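Local coordinates for minor structural protein 5 (Lactococcus phage Tuc2009, PDB 5E7T), which is a minor structural protein of the phage particle that carries a BppA-type domain and probably helps bind carbohydrate in host recognition, at residues Y86-D91 with C123-P128; A107-Q112 with Q158-V163. One frame throughout, in Å; residues are numbered along the deposited sequence.

Interaction 1 of 2, residues Y86-D91 with C123-P128; sequences YTMSVD and CTIDLP
Cys123 meets Tyr86 and Met88 through its sulfur. SG of Cys123, anti to its backbone N (chi1 -168°), reaches across and touches two alternate residues of the facing strand: CB of Tyr86 and CG of Met88 each lie 3.9 Å from Cys123 SG. The phenol of Tyr86 leads away from this point and meets the ring of Tyr80. SD of Met88 sits beside the opposing backbone, 3.6 Å from C of Thr124.

The segments belong to the two facing sheets of a beta sandwich, the framework expected of a galactose-binding-like domain. Strand 86-91 runs through the five-stranded sheet, and 124-126 forms the edge, within this chain, of the four-stranded one. Their axes approach to 7.4 Å and cross at -41°; the contact is made by side chains, two of which reach the opposite backbone, and holds no hydrogen bond.

Apolar contacts dominate further along. The Met88 chain is extended to SD but bends at chi3 (88°), which carries its methyl to Ile125: Met88 CE lies 3.8 Å from Ile125 CG2. Ile125 also reaches the opposite backbone with CD1, in van der Waals packing 3.7 Å from the carbonyl O of Met88, and the same methyl meets CG1 of Val90 at 4.2 Å. Met110 of the adjoining strand and Ile141 of the facing sheet also pack on Ile125.

Polar ties are made elsewhere. On the outward face of strand 86-91, OG1 of Thr87 bonds to Thr144 OG1 and Gly185 O, while Asp91 forms a salt bridge with Arg178.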
loop_
_atom_site.group_PDB
_atom_site.type_symbol
_atom_site.label_atom_id
_atom_site.label_comp_id
_atom_site.label_asym_id
_atom_site.label_seq_id
_atom_site.Cartn_x
_atom_site.Cartn_y
_atom_site.Cartn_z
ATOM N N TYR B 86 -49.488 -26.599 18.612
ATOM C CA TYR B 86 -48.547 -27.127 17.630
ATOM C C TYR B 86 -48.954 -28.566 17.413
ATOM O O TYR B 86 -49.396 -29.200 18.368
ATOM C CB TYR B 86 -47.107 -27.028 18.123
ATOM C CG TYR B 86 -46.568 -25.622 18.066
ATOM C CD1 TYR B 86 -46.934 -24.672 19.018
ATOM C CD2 TYR B 86 -45.661 -25.241 17.082
ATOM C CE1 TYR B 86 -46.451 -23.366 18.966
ATOM C CE2 TYR B 86 -45.165 -23.937 17.021
ATOM C CZ TYR B 86 -45.560 -23.005 17.972
ATOM O OH TYR B 86 -45.078 -21.719 17.932
ATOM N N THR B 87 -48.895 -29.061 16.169
ATOM C CA THR B 87 -49.295 -30.422 15.863
ATOM C C THR B 87 -48.110 -31.229 15.353
ATOM O O THR B 87 -47.407 -30.796 14.433
ATOM C CB THR B 87 -50.528 -30.445 14.927
ATOM O OG1 THR B 87 -51.607 -29.728 15.535
ATOM C CG2 THR B 87 -51.001 -31.848 14.611
ATOM N N MET B 88 -47.905 -32.415 15.949
ATOM C CA MET B 88 -46.854 -33.337 15.560
ATOM C C MET B 88 -47.479 -34.482 14.813
ATOM O O MET B 88 -48.541 -34.936 15.206
ATOM C CB MET B 88 -46.091 -33.831 16.777
ATOM C CG MET B 88 -45.236 -32.779 17.398
ATOM S SD MET B 88 -44.291 -33.492 18.751
ATOM C CE MET B 88 -42.823 -34.081 17.826
ATOM N N SER B 89 -46.849 -34.922 13.716
ATOM C CA SER B 89 -47.282 -36.016 12.818
ATOM C C SER B 89 -46.027 -36.809 12.429
ATOM O O SER B 89 -44.977 -36.202 12.220
ATOM C CB SER B 89 -47.973 -35.472 11.565
ATOM O OG SER B 89 -47.889 -34.057 11.440
ATOM N N VAL B 90 -46.105 -38.159 12.387
ATOM C CA VAL B 90 -44.954 -39.011 12.078
ATOM C C VAL B 90 -45.420 -40.396 11.650
ATOM O O VAL B 90 -46.451 -40.869 12.144
ATOM C CB VAL B 90 -43.953 -39.065 13.278
ATOM C CG1 VAL B 90 -44.569 -39.711 14.518
ATOM C CG2 VAL B 90 -42.647 -39.742 12.896
ATOM N N ASP B 91 -44.665 -41.026 10.711
ATOM C CA ASP B 91 -44.823 -42.406 10.246
ATOM C C ASP B 91 -43.798 -43.227 11.010
ATOM O O ASP B 91 -42.638 -42.850 11.094
ATOM C CB ASP B 91 -44.584 -42.543 8.741
ATOM C CG ASP B 91 -45.659 -41.938 7.869
ATOM O OD1 ASP B 91 -46.653 -41.405 8.423
ATOM O OD2 ASP B 91 -45.484 -41.943 6.637
ATOM N N CYS B 123 -44.054 -29.787 23.813
ATOM C CA CYS B 123 -44.652 -30.330 22.598
ATOM C C CYS B 123 -44.179 -31.752 22.470
ATOM O O CYS B 123 -42.976 -32.013 22.389
ATOM C CB CYS B 123 -44.249 -29.493 21.393
ATOM S SG CYS B 123 -45.205 -29.861 19.917
ATOM N N THR B 124 -45.125 -32.681 22.529
ATOM C CA THR B 124 -44.852 -34.113 22.556
ATOM C C THR B 124 -45.801 -34.986 21.696
ATOM O O THR B 124 -46.868 -34.524 21.267
ATOM C CB THR B 124 -44.887 -34.532 24.018
ATOM O OG1 THR B 124 -44.551 -35.916 24.138
ATOM C CG2 THR B 124 -46.228 -34.231 24.677
ATOM N N ILE B 125 -45.410 -36.266 21.497
ATOM C CA ILE B 125 -46.167 -37.285 20.783
ATOM C C ILE B 125 -45.808 -38.664 21.313
ATOM O O ILE B 125 -44.651 -39.074 21.249
ATOM C CB ILE B 125 -46.077 -37.167 19.237
ATOM C CG1 ILE B 125 -47.076 -38.126 18.551
ATOM C CG2 ILE B 125 -44.621 -37.311 18.696
ATOM C CD1 ILE B 125 -47.279 -37.842 17.170
ATOM N N ASP B 126 -46.809 -39.363 21.870
ATOM C CA ASP B 126 -46.661 -40.707 22.411
ATOM C C ASP B 126 -46.483 -41.688 21.252
ATOM O O ASP B 126 -47.126 -41.551 20.207
ATOM C CB ASP B 126 -47.914 -41.104 23.205
ATOM C CG ASP B 126 -48.003 -40.726 24.678
ATOM O OD1 ASP B 126 -46.977 -40.253 25.245
ATOM O OD2 ASP B 126 -49.099 -40.940 25.282
ATOM N N LEU B 127 -45.603 -42.672 21.446
ATOM C CA LEU B 127 -45.342 -43.708 20.462
ATOM C C LEU B 127 -45.946 -45.012 20.970
ATOM O O LEU B 127 -46.223 -45.085 22.177
ATOM C CB LEU B 127 -43.847 -43.807 20.152
ATOM C CG LEU B 127 -43.229 -42.580 19.477
ATOM C CD1 LEU B 127 -41.846 -42.887 18.986
ATOM C CD2 LEU B 127 -44.080 -42.072 18.337
ATOM N N PRO B 128 -46.279 -45.995 20.077
ATOM C CA PRO B 128 -46.995 -47.198 20.530
ATOM C C PRO B 128 -46.316 -47.978 21.627
ATOM O O PRO B 128 -45.212 -48.448 21.432
ATOM C CB PRO B 128 -47.157 -48.015 19.244
ATOM C CG PRO B 128 -47.195 -47.002 18.178
ATOM C CD PRO B 128 -46.116 -46.033 18.608
#

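Interaction 2 of 2, residues A107-Q112 with Q158-V163; sequences AFWMRQ and QAILNV. With SO4 (sulfate ion), chain H.
Antiparallel pairing in the four-stranded sheet of the beta sandwich joins Trp109 to Asn162 and Arg111 to Ile160, on the two central strands. Each of these hydrogen-bonded pairs closes a ring of two bonds. Asn162 N to Trp109 O is 2.9 Å and nearly straight, and Trp109 N returns a bond to Asn162 O. Arg111 N gives the matching bond to Ile160 O at 2.8 Å, while Ile160 N donates to Arg111 O from a position tilted out of the carbonyl plane. The non-hydrogen-bonded pairs Met110-Leu161 and Gln112-Ala159 come between and after them, with CA-H...O contacts such as Met110 CA to Ile160 O and Ala159 CA to Arg111 O.

On the face bearing Trp109, Arg111, Ile160 and Asn162, the indole is covered from two sides. Asn162 runs alongside it, ring and amide planes 25° apart, with CB over one face, 3.5 Å from Trp109 CZ3. Over the opposite face, offset toward the rim, Arg111 CZ stands 3.4 Å above the Trp109 plane, and the NE of that guanidinium hydrogen-bonds to Thr124 OG1 of the next strand. CG1 of Ile160 touches the indole at its edge, 3.9 Å from Trp109 CZ3.

The other face looks into the sandwich. CD1 of Leu161 meets CG of Met110 at 3.8 Å. Phe108, its CG anti to the backbone N (chi1 -174°), lies beside Val163 and points the same way, with CD1 3.7 Å from Val163 CB; its ring also meets Phe173 of the facing sheet.

The chain turns a corner at Ala107, whose N donates a hydrogen bond to O3 of a sulfate ion, probably from the crystallisation liquor, at 3.0 Å and 175°.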
loop_
_atom_site.group_PDB
_atom_site.type_symbol
_atom_site.label_atom_id
_atom_site.label_comp_id
_atom_site.label_asym_id
_atom_site.label_seq_id
_atom_site.Cartn_x
_atom_site.Cartn_y
_atom_site.Cartn_z
ATOM N N ALA B 107 -42.939 -44.039 29.375
ATOM C CA ALA B 107 -42.506 -42.730 28.861
ATOM C C ALA B 107 -41.910 -42.879 27.473
ATOM O O ALA B 107 -40.760 -42.521 27.221
ATOM C CB ALA B 107 -41.548 -42.049 29.823
ATOM N N PHE B 108 -42.695 -43.502 26.594
ATOM C CA PHE B 108 -42.294 -43.778 25.228
ATOM C C PHE B 108 -42.863 -42.683 24.371
ATOM O O PHE B 108 -44.050 -42.738 24.018
ATOM C CB PHE B 108 -42.772 -45.192 24.779
ATOM C CG PHE B 108 -42.275 -45.627 23.419
ATOM C CD1 PHE B 108 -41.162 -45.020 22.832
ATOM C CD2 PHE B 108 -42.908 -46.651 22.727
ATOM C CE1 PHE B 108 -40.718 -45.404 21.564
ATOM C CE2 PHE B 108 -42.455 -47.048 21.456
ATOM C CZ PHE B 108 -41.370 -46.419 20.882
ATOM N N TRP B 109 -42.024 -41.686 24.046
ATOM C CA TRP B 109 -42.438 -40.524 23.257
ATOM C C TRP B 109 -41.303 -39.738 22.578
ATOM O O TRP B 109 -40.130 -40.008 22.835
ATOM C CB TRP B 109 -43.287 -39.562 24.108
ATOM C CG TRP B 109 -42.918 -39.425 25.567
ATOM C CD1 TRP B 109 -43.700 -39.754 26.634
ATOM C CD2 TRP B 109 -41.722 -38.821 26.118
ATOM N NE1 TRP B 109 -43.056 -39.438 27.811
ATOM C CE2 TRP B 109 -41.839 -38.870 27.522
ATOM C CE3 TRP B 109 -40.533 -38.314 25.561
ATOM C CZ2 TRP B 109 -40.837 -38.398 28.369
ATOM C CZ3 TRP B 109 -39.564 -37.808 26.405
ATOM C CH2 TRP B 109 -39.711 -37.874 27.788
ATOM N N MET B 110 -41.668 -38.770 21.691
ATOM C CA MET B 110 -40.771 -37.807 21.024
ATOM C C MET B 110 -41.217 -36.484 21.596
ATOM O O MET B 110 -42.347 -36.048 21.343
ATOM C CB MET B 110 -40.957 -37.799 19.518
ATOM C CG MET B 110 -40.159 -38.828 18.817
ATOM S SD MET B 110 -40.649 -38.845 17.095
ATOM C CE MET B 110 -39.901 -40.296 16.606
ATOM N N ARG B 111 -40.388 -35.891 22.456
ATOM C CA ARG B 111 -40.841 -34.724 23.185
ATOM C C ARG B 111 -39.824 -33.607 23.381
ATOM O O ARG B 111 -38.649 -33.862 23.686
ATOM C CB ARG B 111 -41.371 -35.223 24.554
ATOM C CG ARG B 111 -41.310 -34.274 25.754
ATOM C CD ARG B 111 -41.974 -34.849 26.994
ATOM N NE ARG B 111 -43.248 -35.498 26.693
ATOM C CZ ARG B 111 -43.998 -36.173 27.562
ATOM N NH1 ARG B 111 -43.629 -36.273 28.838
ATOM N NH2 ARG B 111 -45.120 -36.761 27.161
ATOM N N GLN B 112 -40.329 -32.359 23.240
ATOM C CA GLN B 112 -39.644 -31.107 23.563
ATOM C C GLN B 112 -40.200 -30.818 24.950
ATOM O O GLN B 112 -41.426 -30.878 25.136
ATOM C CB GLN B 112 -40.047 -29.967 22.622
ATOM C CG GLN B 112 -39.099 -29.725 21.480
ATOM C CD GLN B 112 -39.543 -28.546 20.645
ATOM O OE1 GLN B 112 -40.699 -28.467 20.207
ATOM N NE2 GLN B 112 -38.612 -27.645 20.325
ATOM N N GLN B 158 -34.971 -29.340 26.327
ATOM C CA GLN B 158 -34.381 -30.461 25.591
ATOM C C GLN B 158 -35.420 -31.052 24.655
ATOM O O GLN B 158 -36.614 -30.838 24.867
ATOM C CB GLN B 158 -33.833 -31.543 26.533
ATOM C CG GLN B 158 -34.882 -32.479 27.134
ATOM C CD GLN B 158 -34.278 -33.594 27.950
ATOM O OE1 GLN B 158 -33.060 -33.801 27.992
ATOM N NE2 GLN B 158 -35.123 -34.357 28.604
ATOM N N ALA B 159 -34.967 -31.798 23.625
ATOM C CA ALA B 159 -35.822 -32.502 22.664
ATOM C C ALA B 159 -35.275 -33.903 22.552
ATOM O O ALA B 159 -34.126 -34.070 22.139
ATOM C CB ALA B 159 -35.787 -31.822 21.316
ATOM N N ILE B 160 -36.053 -34.914 22.996
ATOM C CA ILE B 160 -35.575 -36.296 22.967
ATOM C C ILE B 160 -36.606 -37.300 22.489
ATOM O O ILE B 160 -37.819 -37.084 22.613
ATOM C CB ILE B 160 -34.995 -36.743 24.345
ATOM C CG1 ILE B 160 -36.017 -36.622 25.486
ATOM C CG2 ILE B 160 -33.708 -36.034 24.677
ATOM C CD1 ILE B 160 -35.677 -37.340 26.704
ATOM N N LEU B 161 -36.098 -38.430 21.985
ATOM C CA LEU B 161 -36.863 -39.625 21.684
ATOM C C LEU B 161 -36.482 -40.486 22.886
ATOM O O LEU B 161 -35.299 -40.834 23.035
ATOM C CB LEU B 161 -36.432 -40.304 20.376
ATOM C CG LEU B 161 -36.865 -41.763 20.204
ATOM C CD1 LEU B 161 -38.342 -41.900 20.081
ATOM C CD2 LEU B 161 -36.220 -42.376 19.003
ATOM N N ASN B 162 -37.461 -40.781 23.764
ATOM C CA ASN B 162 -37.247 -41.533 24.984
ATOM C C ASN B 162 -38.124 -42.764 25.084
ATOM O O ASN B 162 -39.233 -42.784 24.549
ATOM C CB ASN B 162 -37.541 -40.609 26.147
ATOM C CG ASN B 162 -37.200 -41.129 27.514
ATOM O OD1 ASN B 162 -38.078 -41.604 28.245
ATOM N ND2 ASN B 162 -35.943 -40.949 27.926
ATOM N N VAL B 163 -37.626 -43.782 25.806
ATOM C CA VAL B 163 -38.303 -45.028 26.180
ATOM C C VAL B 163 -37.664 -45.532 27.472
ATOM O O VAL B 163 -36.477 -45.292 27.697
ATOM C CB VAL B 163 -38.377 -46.115 25.076
ATOM C CG1 VAL B 163 -37.024 -46.728 24.797
ATOM C CG2 VAL B 163 -39.392 -47.205 25.437
HETATM S S SO4 H . -46.147 -42.856 30.515
HETATM O O1 SO4 H . -47.525 -42.828 30.989
HETATM O O2 SO4 H . -45.357 -41.837 31.226
HETATM O O3 SO4 H . -45.591 -44.186 30.784
HETATM O O4 SO4 H . -46.128 -42.561 29.059
#

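Overall arrangement
The two contacts, centred about 10 Å apart, meet in the four-stranded sheet: 107-112 pairs with 158-163 on one flank and with 123-128 on the other, and 123-128 in turn packs across the sandwich against 86-91. Gln112 N and Cys123 O, 2.8 Å apart, probably hydrogen-bond the two interactions together, beside the arginine-threonine bond. Interaction 1 is the more central, about 9 Å from the centre of the chain, and interaction 2 about 17 Å. Sulfate lies near interaction 2: one ion on Ala107, another about 4 Å from the Asn162 side chain. They may mark a pocket, though they probably come from the crystallisation liquor.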